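FAD-dependent pyridine nucleotide-disulphide oxidoreductase (Desulfovibrio vulgaris, PDB 3IWA) probably transfers electrons from NADH or NADPH through a bound FAD to an acceptor, as a pyridine nucleotide-disulphide oxidoreductase. Local coordinates at residues 84-89 with 100-105; 257-263 with 273-277; 385-389 with 411-416; 432-437 with 450-455. All coordinates share one frame; numbering follows the deposited sequence.

Contact 1 of 4, residues 84-89 with 100-105; sequences LVETRA and EIENLR
Strands 87-89 and 100-103 run antiparallel, 4.6 Å apart at their axes, with Arg88 and Glu102 as the hydrogen-bonded pair between the non-hydrogen-bonded pairs Thr87-Asn103 and Ala89-Ile101. Arg88 N donates to Glu102 O at 3.0 Å, and Glu102 N returns a bond to Arg88 O. Past the strand end, Leu104 N reaches Glu86 O almost in line (N-H...O 175°). Thr87, Ala89, Ile101 and Asn103 share one face. There CD1 of Ile101 meets CD1 of Leu84 at 3.5 Å, the two side chains crossing at about a right angle, and also rests on Thr87 CG2; a beta-branched isoleucine suits this buried face, which strand 30-34 backs. On the other face Glu102 forms a salt bridge with Arg109, while the methyls of Leu104 lie against the aliphatic part of Arg88, Leu104 CD1 3.7 Å from Arg88 CG. At the exposed end Arg105 NE meets Glu86 OE2 at 3.0 Å in a salt bridge: the carboxylate lies at the guanidinium edge, its own plane turned 87° from it. Asn103 OD1 accepts from Arg105 N in an Asx turn, fixing the backbone there. The pairing forms the first two strands of the three-stranded antiparallel sheet that accompanies the parallel Rossmann-type sheet.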
loop_
_atom_site.group_PDB
_atom_site.type_symbol
_atom_site.label_atom_id
_atom_site.label_comp_id
_atom_site.label_asym_id
_atom_site.label_seq_id
_atom_site.Cartn_x
_atom_site.Cartn_y
_atom_site.Cartn_z
ATOM N N LEU A 84 36.208 -16.891 -1.108
ATOM C CA LEU A 84 36.672 -18.268 -1.225
ATOM C C LEU A 84 35.523 -19.151 -1.673
ATOM O O LEU A 84 34.591 -19.391 -0.909
ATOM C CB LEU A 84 37.206 -18.763 0.123
ATOM C CG LEU A 84 38.323 -17.917 0.742
ATOM C CD1 LEU A 84 38.605 -18.328 2.197
ATOM C CD2 LEU A 84 39.575 -18.007 -0.115
ATOM N N VAL A 85 35.591 -19.633 -2.908
ATOM C CA VAL A 85 34.594 -20.570 -3.422
ATOM C C VAL A 85 34.952 -22.033 -3.137
ATOM O O VAL A 85 36.053 -22.347 -2.684
ATOM C CB VAL A 85 34.335 -20.367 -4.937
ATOM C CG1 VAL A 85 33.780 -18.951 -5.180
ATOM C CG2 VAL A 85 35.606 -20.626 -5.764
ATOM N N GLU A 86 33.993 -22.917 -3.386
ATOM C CA GLU A 86 34.127 -24.340 -3.060
ATOM C C GLU A 86 34.841 -24.576 -1.716
ATOM O O GLU A 86 35.700 -25.453 -1.604
ATOM C CB GLU A 86 34.822 -25.090 -4.211
ATOM C CG GLU A 86 34.049 -25.006 -5.530
ATOM C CD GLU A 86 34.483 -26.058 -6.566
ATOM O OE1 GLU A 86 34.165 -27.259 -6.380
ATOM O OE2 GLU A 86 35.119 -25.680 -7.581
ATOM N N THR A 87 34.451 -23.795 -0.709
ATOM C CA THR A 87 35.081 -23.789 0.615
ATOM C C THR A 87 34.018 -23.935 1.686
ATOM O O THR A 87 32.977 -23.299 1.600
ATOM C CB THR A 87 35.809 -22.459 0.856
ATOM O OG1 THR A 87 36.673 -22.192 -0.250
ATOM C CG2 THR A 87 36.604 -22.495 2.100
ATOM N N ARG A 88 34.295 -24.757 2.696
ATOM C CA ARG A 88 33.360 -25.005 3.800
ATOM C C ARG A 88 33.903 -24.605 5.145
ATOM O O ARG A 88 35.033 -24.914 5.460
ATOM C CB ARG A 88 33.041 -26.488 3.909
ATOM C CG ARG A 88 32.054 -26.957 2.903
ATOM C CD ARG A 88 31.394 -28.259 3.295
ATOM N NE ARG A 88 29.968 -28.062 3.597
ATOM C CZ ARG A 88 29.397 -28.312 4.772
ATOM N NH1 ARG A 88 30.111 -28.785 5.793
ATOM N NH2 ARG A 88 28.101 -28.096 4.920
ATOM N N ALA A 89 33.078 -23.959 5.961
ATOM C CA ALA A 89 33.418 -23.774 7.369
ATOM C C ALA A 89 33.137 -25.105 8.036
ATOM O O ALA A 89 32.109 -25.725 7.777
ATOM C CB ALA A 89 32.599 -22.671 8.006
ATOM N N GLU A 100 37.499 -22.608 11.285
ATOM C CA GLU A 100 38.320 -23.536 10.493
ATOM C C GLU A 100 37.594 -23.827 9.178
ATOM O O GLU A 100 36.421 -24.186 9.164
ATOM C CB GLU A 100 38.601 -24.848 11.239
ATOM C CG GLU A 100 39.368 -24.721 12.572
ATOM C CD GLU A 100 39.567 -26.087 13.269
ATOM O OE1 GLU A 100 40.728 -26.459 13.528
ATOM O OE2 GLU A 100 38.577 -26.811 13.539
ATOM N N ILE A 101 38.293 -23.659 8.072
ATOM C CA ILE A 101 37.681 -23.865 6.771
ATOM C C ILE A 101 38.451 -24.933 6.000
ATOM O O ILE A 101 39.635 -25.185 6.283
ATOM C CB ILE A 101 37.592 -22.539 5.982
ATOM C CG1 ILE A 101 38.977 -22.029 5.570
ATOM C CG2 ILE A 101 36.883 -21.464 6.841
ATOM C CD1 ILE A 101 38.951 -20.715 4.788
ATOM N N GLU A 102 37.771 -25.566 5.046
ATOM C CA GLU A 102 38.419 -26.521 4.157
ATOM C C GLU A 102 37.932 -26.357 2.720
ATOM O O GLU A 102 36.747 -26.384 2.446
ATOM C CB GLU A 102 38.254 -27.962 4.681
ATOM C CG GLU A 102 37.087 -28.762 4.151
ATOM C CD GLU A 102 37.013 -30.156 4.779
ATOM O OE1 GLU A 102 36.738 -30.232 6.009
ATOM O OE2 GLU A 102 37.218 -31.165 4.040
ATOM N N ASN A 103 38.884 -26.123 1.826
ATOM C CA ASN A 103 38.669 -26.175 0.387
ATOM C C ASN A 103 38.342 -27.622 -0.002
ATOM O O ASN A 103 39.100 -28.523 0.313
ATOM C CB ASN A 103 39.933 -25.691 -0.325
ATOM C CG ASN A 103 39.728 -25.489 -1.811
ATOM O OD1 ASN A 103 39.400 -26.426 -2.529
ATOM N ND2 ASN A 103 39.917 -24.258 -2.282
ATOM N N LEU A 104 37.210 -27.840 -0.666
ATOM C CA LEU A 104 36.672 -29.196 -0.883
ATOM C C LEU A 104 37.344 -29.973 -2.041
ATOM O O LEU A 104 37.227 -31.193 -2.133
ATOM C CB LEU A 104 35.153 -29.113 -1.101
ATOM C CG LEU A 104 34.314 -28.598 0.082
ATOM C CD1 LEU A 104 32.870 -28.475 -0.327
ATOM C CD2 LEU A 104 34.427 -29.520 1.296
ATOM N N ARG A 105 38.058 -29.249 -2.901
ATOM C CA ARG A 105 38.740 -29.802 -4.074
ATOM C C ARG A 105 40.160 -30.255 -3.746
ATOM O O ARG A 105 40.548 -31.391 -4.050
ATOM C CB ARG A 105 38.815 -28.743 -5.186
ATOM C CG ARG A 105 37.611 -28.708 -6.094
ATOM C CD ARG A 105 37.804 -27.773 -7.290
ATOM N NE ARG A 105 36.777 -28.033 -8.305
ATOM C CZ ARG A 105 36.862 -28.948 -9.274
ATOM N NH1 ARG A 105 37.957 -29.707 -9.410
ATOM N NH2 ARG A 105 35.845 -29.094 -10.131
#

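Contact 2 of 4, residues 257-263 with 273-277; sequences SPNTQLA and RGAII
Gly274 O accepts a short hydrogen bond from Thr260 OG1, 2.6 Å away, with the hydroxyl tilted 19° from the carbonyl plane. Thr260 stands at the N-cap position of helix 261-266, but its hydroxyl is spent on this bond and makes no capping bond. With chi1 at 52°, OG1 sits between the backbone N and the carbonyl carbon and CG2 lies beside the backbone N; the same residue thereby offers a polar branch to Gly274 and a methyl to Ile276, and Ile276 CG1 is 3.7 Å from Thr260 CG2. Ile276 extends past this methyl to the start of the helix, where its CD1 lies 3.6 Å from Ala263 CB. The small alanine leaves room for that isoleucine end. Pro258 packs against the turn: its CG is 3.7 Å from Ala275 CA, and its CD is near Arg273 O. Gly274 suits the turn: its phi is positive (90°), a conformation glycine adopts easily, and the bare CA lets Thr260 come close. Asp271 OD1 accepts from Ala275 N, a further hold on the turn. Strand 256-258, paired with strand 123-125, thus ends packed on the turn into strand 276-277, beside strand 296-299, within the pyridine nucleotide-disulphide oxidoreductase fold.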
loop_
_atom_site.group_PDB
_atom_site.type_symbol
_atom_site.label_atom_id
_atom_site.label_comp_id
_atom_site.label_asym_id
_atom_site.label_seq_id
_atom_site.Cartn_x
_atom_site.Cartn_y
_atom_site.Cartn_z
ATOM N N SER A 257 14.111 -26.624 6.099
ATOM C CA SER A 257 14.582 -26.537 7.471
ATOM C C SER A 257 15.842 -25.708 7.465
ATOM O O SER A 257 16.578 -25.725 6.482
ATOM C CB SER A 257 14.864 -27.918 8.066
ATOM O OG SER A 257 13.805 -28.309 8.940
ATOM N N PRO A 258 16.091 -24.970 8.556
ATOM C CA PRO A 258 17.289 -24.164 8.609
ATOM C C PRO A 258 18.549 -25.032 8.542
ATOM O O PRO A 258 18.642 -26.037 9.236
ATOM C CB PRO A 258 17.175 -23.454 9.971
ATOM C CG PRO A 258 15.772 -23.527 10.344
ATOM C CD PRO A 258 15.262 -24.792 9.759
ATOM N N ASN A 259 19.496 -24.625 7.703
ATOM C CA ASN A 259 20.763 -25.339 7.513
ATOM C C ASN A 259 21.812 -24.974 8.585
ATOM O O ASN A 259 22.855 -24.453 8.258
ATOM C CB ASN A 259 21.309 -25.010 6.111
ATOM C CG ASN A 259 22.525 -25.898 5.704
ATOM O OD1 ASN A 259 22.757 -26.929 6.305
ATOM N ND2 ASN A 259 23.276 -25.485 4.665
ATOM N N THR A 260 21.526 -25.292 9.844
ATOM C CA THR A 260 22.212 -24.705 11.017
ATOM C C THR A 260 23.163 -25.640 11.859
ATOM O O THR A 260 23.565 -25.290 12.980
ATOM C CB THR A 260 21.153 -24.069 11.960
ATOM O OG1 THR A 260 20.157 -25.038 12.224
ATOM C CG2 THR A 260 20.474 -22.878 11.298
ATOM N N GLN A 261 23.576 -26.776 11.299
ATOM C CA GLN A 261 24.498 -27.672 12.019
ATOM C C GLN A 261 25.723 -26.946 12.605
ATOM O O GLN A 261 26.080 -27.161 13.755
ATOM C CB GLN A 261 24.967 -28.841 11.160
ATOM C CG GLN A 261 25.747 -29.923 11.968
ATOM C CD GLN A 261 24.883 -30.639 13.043
ATOM O OE1 GLN A 261 23.738 -31.004 12.778
ATOM N NE2 GLN A 261 25.446 -30.850 14.250
ATOM N N LEU A 262 26.320 -26.073 11.812
ATOM C CA LEU A 262 27.445 -25.239 12.210
ATOM C C LEU A 262 27.127 -24.303 13.379
ATOM O O LEU A 262 27.958 -24.076 14.233
ATOM C CB LEU A 262 27.917 -24.446 10.989
ATOM C CG LEU A 262 29.260 -23.726 11.087
ATOM C CD1 LEU A 262 30.472 -24.687 10.998
ATOM C CD2 LEU A 262 29.362 -22.657 10.004
ATOM N N ALA A 263 25.931 -23.750 13.431
ATOM C CA ALA A 263 25.533 -22.939 14.579
ATOM C C ALA A 263 25.336 -23.820 15.793
ATOM O O ALA A 263 25.711 -23.441 16.910
ATOM C CB ALA A 263 24.231 -22.174 14.296
ATOM N N ARG A 273 12.929 -25.942 16.041
ATOM C CA ARG A 273 12.992 -26.183 14.600
ATOM C C ARG A 273 14.466 -26.168 14.083
ATOM O O ARG A 273 14.744 -26.563 12.951
ATOM C CB ARG A 273 12.151 -25.067 13.950
ATOM C CG ARG A 273 11.681 -25.233 12.507
ATOM C CD ARG A 273 11.412 -23.833 11.821
ATOM N NE ARG A 273 10.309 -23.055 12.428
ATOM C CZ ARG A 273 9.038 -23.019 11.984
ATOM N NH1 ARG A 273 8.141 -22.265 12.619
ATOM N NH2 ARG A 273 8.650 -23.723 10.917
ATOM N N GLY A 274 15.396 -25.711 14.935
ATOM C CA GLY A 274 16.809 -25.489 14.562
ATOM C C GLY A 274 17.128 -24.095 14.018
ATOM O O GLY A 274 18.234 -23.858 13.536
ATOM N N ALA A 275 16.160 -23.174 14.064
ATOM C CA ALA A 275 16.377 -21.827 13.527
ATOM C C ALA A 275 17.203 -21.050 14.535
ATOM O O ALA A 275 16.945 -21.124 15.725
ATOM C CB ALA A 275 15.049 -21.110 13.232
ATOM N N ILE A 276 18.219 -20.338 14.057
ATOM C CA ILE A 276 19.062 -19.493 14.911
ATOM C C ILE A 276 18.232 -18.330 15.483
ATOM O O ILE A 276 17.520 -17.638 14.744
ATOM C CB ILE A 276 20.238 -18.946 14.119
ATOM C CG1 ILE A 276 21.182 -20.076 13.677
ATOM C CG2 ILE A 276 20.983 -17.911 14.910
ATOM C CD1 ILE A 276 22.227 -19.630 12.692
ATOM N N ILE A 277 18.307 -18.143 16.798
ATOM C CA ILE A 277 17.546 -17.120 17.471
ATOM C C ILE A 277 18.377 -15.862 17.455
ATOM O O ILE A 277 19.512 -15.864 17.908
ATOM C CB ILE A 277 17.192 -17.533 18.905
ATOM C CG1 ILE A 277 16.224 -18.719 18.902
ATOM C CG2 ILE A 277 16.587 -16.345 19.722
ATOM C CD1 ILE A 277 15.980 -19.273 20.319
#

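Contact 3 of 4, residues 385-389 with 411-416; sequences IMTLQ and ALTARI
Apolar packing carries the contact between Met386, Leu388 and one side of the helix. Leu388 CD2 lies 3.8 Å from Leu412 CD1, the two side chains sliding past each other in opposite directions, and the same methyl comes within 4.2 Å of Ile416 CD1. One leucine branch therefore meets residues four apart, on successive turns of the helix. Met386 meets the preceding part of the helix segment: its CG is anti to the backbone N (chi1 -166°), and the chain bends only at its last torsion, bringing CE to 3.9 Å from Ala411 CB. The unbranched, flexible methionine suits this reach, and the small alanine lets its methyl settle close to the helix backbone. The segments run nearly along one another, 20° apart in direction with axes 10.1 Å apart, as helix 409-423 packs on the antiparallel sheet containing strand 386-393. This alpha-beta layer belongs to the dimerisation domain, and the helix also meets the second subunit, Ala414 O accepting from ND2 of Asn417 of that subunit.

Among the polar interactions, the arginine's bonds to Ala411 O stay within the helix. Arg415 grips this oxygen side-on, NE at 3.0 Å and NH1 at 3.1 Å, both from the same face of the carbonyl plane, while NH2 reaches out to a salt bridge with Asp448. Folded back this way, the arginine presents its aliphatic carbons to the strand: Arg415 CG lies 4.2 Å from Leu388 CD1.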
loop_
_atom_site.group_PDB
_atom_site.type_symbol
_atom_site.label_atom_id
_atom_site.label_comp_id
_atom_site.label_asym_id
_atom_site.label_seq_id
_atom_site.Cartn_x
_atom_site.Cartn_y
_atom_site.Cartn_z
ATOM N N ILE A 385 -12.250 -8.744 -12.739
ATOM C CA ILE A 385 -12.275 -9.542 -11.506
ATOM C C ILE A 385 -11.211 -9.171 -10.429
ATOM O O ILE A 385 -10.002 -9.167 -10.704
ATOM C CB ILE A 385 -12.097 -11.030 -11.832
ATOM N N MET A 386 -11.666 -8.853 -9.216
ATOM C CA MET A 386 -10.787 -8.807 -8.035
ATOM C C MET A 386 -11.476 -9.320 -6.793
ATOM O O MET A 386 -12.531 -8.850 -6.486
ATOM C CB MET A 386 -10.254 -7.399 -7.706
ATOM C CG MET A 386 -9.074 -7.514 -6.677
ATOM S SD MET A 386 -8.292 -6.040 -6.079
ATOM C CE MET A 386 -7.905 -5.278 -7.641
ATOM N N THR A 387 -10.836 -10.263 -6.094
ATOM C CA THR A 387 -11.261 -10.753 -4.783
ATOM C C THR A 387 -10.238 -10.441 -3.693
ATOM O O THR A 387 -9.052 -10.721 -3.853
ATOM C CB THR A 387 -11.402 -12.273 -4.768
ATOM O OG1 THR A 387 -12.188 -12.697 -5.885
ATOM C CG2 THR A 387 -12.043 -12.753 -3.459
ATOM N N LEU A 388 -10.727 -9.881 -2.587
ATOM C CA LEU A 388 -9.994 -9.747 -1.346
ATOM C C LEU A 388 -10.655 -10.573 -0.264
ATOM O O LEU A 388 -11.883 -10.609 -0.169
ATOM C CB LEU A 388 -10.007 -8.306 -0.837
ATOM C CG LEU A 388 -9.273 -7.242 -1.620
ATOM C CD1 LEU A 388 -9.274 -5.941 -0.785
ATOM C CD2 LEU A 388 -7.846 -7.729 -1.987
ATOM N N GLN A 389 -9.826 -11.140 0.608
ATOM C CA GLN A 389 -10.296 -11.797 1.797
ATOM C C GLN A 389 -9.538 -11.201 2.974
ATOM O O GLN A 389 -8.329 -11.010 2.894
ATOM C CB GLN A 389 -10.095 -13.319 1.684
ATOM C CG GLN A 389 -10.845 -13.982 0.487
ATOM C CD GLN A 389 -10.839 -15.548 0.510
ATOM O OE1 GLN A 389 -11.645 -16.203 -0.157
ATOM N NE2 GLN A 389 -9.938 -16.120 1.257
ATOM N N ALA A 411 -2.790 -3.717 -9.528
ATOM C CA ALA A 411 -3.956 -3.231 -8.794
ATOM C C ALA A 411 -4.152 -3.974 -7.464
ATOM O O ALA A 411 -4.447 -3.351 -6.471
ATOM C CB ALA A 411 -5.218 -3.297 -9.673
ATOM N N LEU A 412 -3.953 -5.283 -7.446
ATOM C CA LEU A 412 -4.054 -6.108 -6.215
ATOM C C LEU A 412 -2.934 -5.856 -5.195
ATOM O O LEU A 412 -3.151 -5.783 -3.976
ATOM C CB LEU A 412 -3.977 -7.586 -6.588
ATOM C CG LEU A 412 -3.872 -8.579 -5.423
ATOM C CD1 LEU A 412 -5.148 -8.498 -4.581
ATOM C CD2 LEU A 412 -3.626 -10.013 -5.959
ATOM N N THR A 413 -1.729 -5.803 -5.727
ATOM C CA THR A 413 -0.542 -5.440 -4.988
ATOM C C THR A 413 -0.758 -4.130 -4.225
ATOM O O THR A 413 -0.461 -4.051 -3.028
ATOM C CB THR A 413 0.705 -5.435 -5.956
ATOM O OG1 THR A 413 1.182 -6.785 -6.065
ATOM C CG2 THR A 413 1.807 -4.594 -5.456
ATOM N N ALA A 414 -1.339 -3.137 -4.887
ATOM C CA ALA A 414 -1.627 -1.864 -4.241
ATOM C C ALA A 414 -2.582 -1.973 -3.051
ATOM O O ALA A 414 -2.539 -1.159 -2.118
ATOM C CB ALA A 414 -2.167 -0.836 -5.279
ATOM N N ARG A 415 -3.466 -2.956 -3.113
ATOM C CA ARG A 415 -4.461 -3.156 -2.101
ATOM C C ARG A 415 -3.800 -3.960 -0.982
ATOM O O ARG A 415 -3.924 -3.644 0.178
ATOM C CB ARG A 415 -5.645 -3.913 -2.730
ATOM C CG ARG A 415 -6.969 -3.170 -2.964
ATOM C CD ARG A 415 -6.950 -1.782 -3.578
ATOM N NE ARG A 415 -6.597 -1.851 -4.970
ATOM C CZ ARG A 415 -7.017 -1.032 -5.923
ATOM N NH1 ARG A 415 -6.571 -1.239 -7.152
ATOM N NH2 ARG A 415 -7.866 -0.029 -5.686
ATOM N N ILE A 416 -3.092 -5.021 -1.314
ATOM C CA ILE A 416 -2.389 -5.794 -0.278
ATOM C C ILE A 416 -1.314 -4.974 0.478
ATOM O O ILE A 416 -1.161 -5.094 1.701
ATOM C CB ILE A 416 -1.736 -7.082 -0.888
ATOM C CG1 ILE A 416 -2.803 -8.032 -1.464
ATOM C CG2 ILE A 416 -0.894 -7.795 0.147
ATOM C CD1 ILE A 416 -3.973 -8.400 -0.511
#

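Contact 4 of 4, residues 432-437 with 450-455; sequences ISNAEV and VNVAGN
The last turn of helix 429-433 and the loop after it lie against residues 450-455 of helix 449-461, closest at Ser433 and Gly454, whose CA atoms are 4.3 Å apart. This is a helix end and its following loop packed on a helix of the dimerisation region, with Gly454 at the closest approach: lacking a side chain, it lets the backbone at Ile432 and Ser433 come this near. Asn451 is the polar link. Its ND2 donates one hydrogen to Ile432 O, 3.1 Å away, and the other to Ala435 O, also in the amide plane and nearly straight (N-H...O 175°). The bond to Ala435 O falls on a carbonyl lone pair. One amide nitrogen thereby ties together the end of the helix and the loop that leaves it, a task suited to asparagine, whose short side chain holds a two-proton donor close to its own helix. Its other end, OD1, accepts from Arg317 of the second subunit, so the same amide also joins the loop to the dimer interface; Glu436 adds bonds to Val337 and Gly338 of that subunit. Beside the polar link, Ile432 and Val450 cross at about a right angle. CG2 of Ile432, anti to its backbone N, comes 3.8 Å from Val450 CG1, and Ala435 CB lies farther off against the same methyl. Branched aliphatic residues fill this buried side, where helix 409-423 also packs on Ile432 and Val450. Ser433 adds a second polar link: its OG donates to Asn455 OD1 at 2.9 Å, in the plane of that side-chain carbonyl.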
loop_
_atom_site.group_PDB
_atom_site.type_symbol
_atom_site.label_atom_id
_atom_site.label_comp_id
_atom_site.label_asym_id
_atom_site.label_seq_id
_atom_site.Cartn_x
_atom_site.Cartn_y
_atom_site.Cartn_z
ATOM N N ILE A 432 -9.274 -0.406 8.858
ATOM C CA ILE A 432 -9.392 -0.821 7.463
ATOM C C ILE A 432 -10.558 -0.079 6.774
ATOM O O ILE A 432 -10.409 0.406 5.668
ATOM C CB ILE A 432 -9.579 -2.328 7.313
ATOM C CG1 ILE A 432 -8.468 -3.105 8.007
ATOM C CG2 ILE A 432 -9.665 -2.710 5.840
ATOM C CD1 ILE A 432 -7.064 -2.662 7.735
ATOM N N SER A 433 -11.685 0.074 7.461
ATOM C CA SER A 433 -12.782 0.965 6.996
ATOM C C SER A 433 -12.265 2.386 6.677
ATOM O O SER A 433 -12.696 3.013 5.744
ATOM C CB SER A 433 -13.940 1.075 8.042
ATOM O OG SER A 433 -14.609 -0.160 8.263
ATOM N N ASN A 434 -11.382 2.887 7.506
ATOM C CA ASN A 434 -10.853 4.242 7.360
ATOM C C ASN A 434 -9.493 4.360 6.658
ATOM O O ASN A 434 -8.995 5.469 6.539
ATOM C CB ASN A 434 -10.764 4.906 8.738
ATOM C CG ASN A 434 -12.116 5.240 9.300
ATOM O OD1 ASN A 434 -13.074 5.347 8.571
ATOM N ND2 ASN A 434 -12.195 5.415 10.612
ATOM N N ALA A 435 -8.910 3.249 6.191
ATOM C CA ALA A 435 -7.557 3.247 5.613
ATOM C C ALA A 435 -7.487 4.298 4.545
ATOM O O ALA A 435 -8.325 4.324 3.662
ATOM C CB ALA A 435 -7.199 1.887 5.008
ATOM N N GLU A 436 -6.460 5.134 4.584
ATOM C CA GLU A 436 -6.438 6.319 3.734
ATOM C C GLU A 436 -5.717 5.999 2.433
ATOM O O GLU A 436 -4.644 6.520 2.128
ATOM C CB GLU A 436 -5.883 7.561 4.452
ATOM C CG GLU A 436 -6.272 8.788 3.686
ATOM C CD GLU A 436 -5.817 10.104 4.287
ATOM O OE1 GLU A 436 -5.376 10.138 5.453
ATOM O OE2 GLU A 436 -5.944 11.128 3.572
ATOM N N VAL A 437 -6.349 5.111 1.683
ATOM C CA VAL A 437 -5.814 4.658 0.433
ATOM C C VAL A 437 -6.144 5.670 -0.620
ATOM O O VAL A 437 -7.161 6.347 -0.571
ATOM C CB VAL A 437 -6.313 3.260 0.013
ATOM C CG1 VAL A 437 -5.943 2.219 1.092
ATOM C CG2 VAL A 437 -7.811 3.257 -0.270
ATOM N N VAL A 450 -10.597 -1.985 -0.416
ATOM C CA VAL A 450 -10.022 -2.206 0.901
ATOM C C VAL A 450 -10.940 -1.682 2.009
ATOM O O VAL A 450 -11.121 -2.346 3.029
ATOM C CB VAL A 450 -8.640 -1.534 1.046
ATOM C CG1 VAL A 450 -8.262 -1.408 2.510
ATOM C CG2 VAL A 450 -7.591 -2.339 0.307
ATOM N N ASN A 451 -11.463 -0.472 1.821
ATOM C CA ASN A 451 -12.423 0.107 2.754
ATOM C C ASN A 451 -13.698 -0.751 2.778
ATOM O O ASN A 451 -14.268 -1.004 3.816
ATOM C CB ASN A 451 -12.806 1.554 2.355
ATOM C CG ASN A 451 -11.637 2.553 2.416
ATOM O OD1 ASN A 451 -11.524 3.400 1.546
ATOM N ND2 ASN A 451 -10.797 2.468 3.446
ATOM N N VAL A 452 -14.144 -1.190 1.611
ATOM C CA VAL A 452 -15.351 -2.013 1.533
ATOM C C VAL A 452 -15.130 -3.298 2.343
ATOM O O VAL A 452 -15.999 -3.695 3.078
ATOM C CB VAL A 452 -15.753 -2.278 0.065
ATOM C CG1 VAL A 452 -16.930 -3.333 -0.051
ATOM C CG2 VAL A 452 -16.108 -0.930 -0.632
ATOM N N ALA A 453 -13.942 -3.889 2.289
ATOM C CA ALA A 453 -13.684 -5.104 3.065
ATOM C C ALA A 453 -13.821 -4.824 4.550
ATOM O O ALA A 453 -14.352 -5.647 5.282
ATOM C CB ALA A 453 -12.301 -5.690 2.750
ATOM N N GLY A 454 -13.311 -3.681 5.004
ATOM C CA GLY A 454 -13.455 -3.283 6.411
ATOM C C GLY A 454 -14.915 -3.052 6.833
ATOM O O GLY A 454 -15.301 -3.378 7.939
ATOM N N ASN A 455 -15.726 -2.516 5.932
ATOM C CA ASN A 455 -17.153 -2.293 6.217
ATOM C C ASN A 455 -17.941 -3.618 6.293
ATOM O O ASN A 455 -18.715 -3.821 7.235
ATOM C CB ASN A 455 -17.770 -1.357 5.169
ATOM C CG ASN A 455 -17.139 0.070 5.187
ATOM O OD1 ASN A 455 -16.395 0.467 6.098
ATOM N ND2 ASN A 455 -17.453 0.815 4.176
HETATM O O HOH W 1 -15.385 3.576 5.626
#

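How the contacts relate
The four contacts fall into two pairs on opposite sides of the chain's centre. Contacts 1 and 2, in the pyridine nucleotide-disulphide oxidoreductase part of the chain, which probably binds FAD and the nucleotide as in relatives, have centres about 20 Å apart and touch where Leu262 CD1 packs 3.8 Å from Ala89 O. Contacts 3 and 4 lie closer, centres about 12 Å apart: Val450 CG2 comes 3.4 Å from Arg415 CG and also packs on Leu388, so helix 449-461 bridges them. Both meet the second subunit, whereas contacts 1 and 2 do not. Contacts 2 and 3 have centres about 35 Å apart. No flavin is modelled, so the contacts cannot be placed against a bound cofactor.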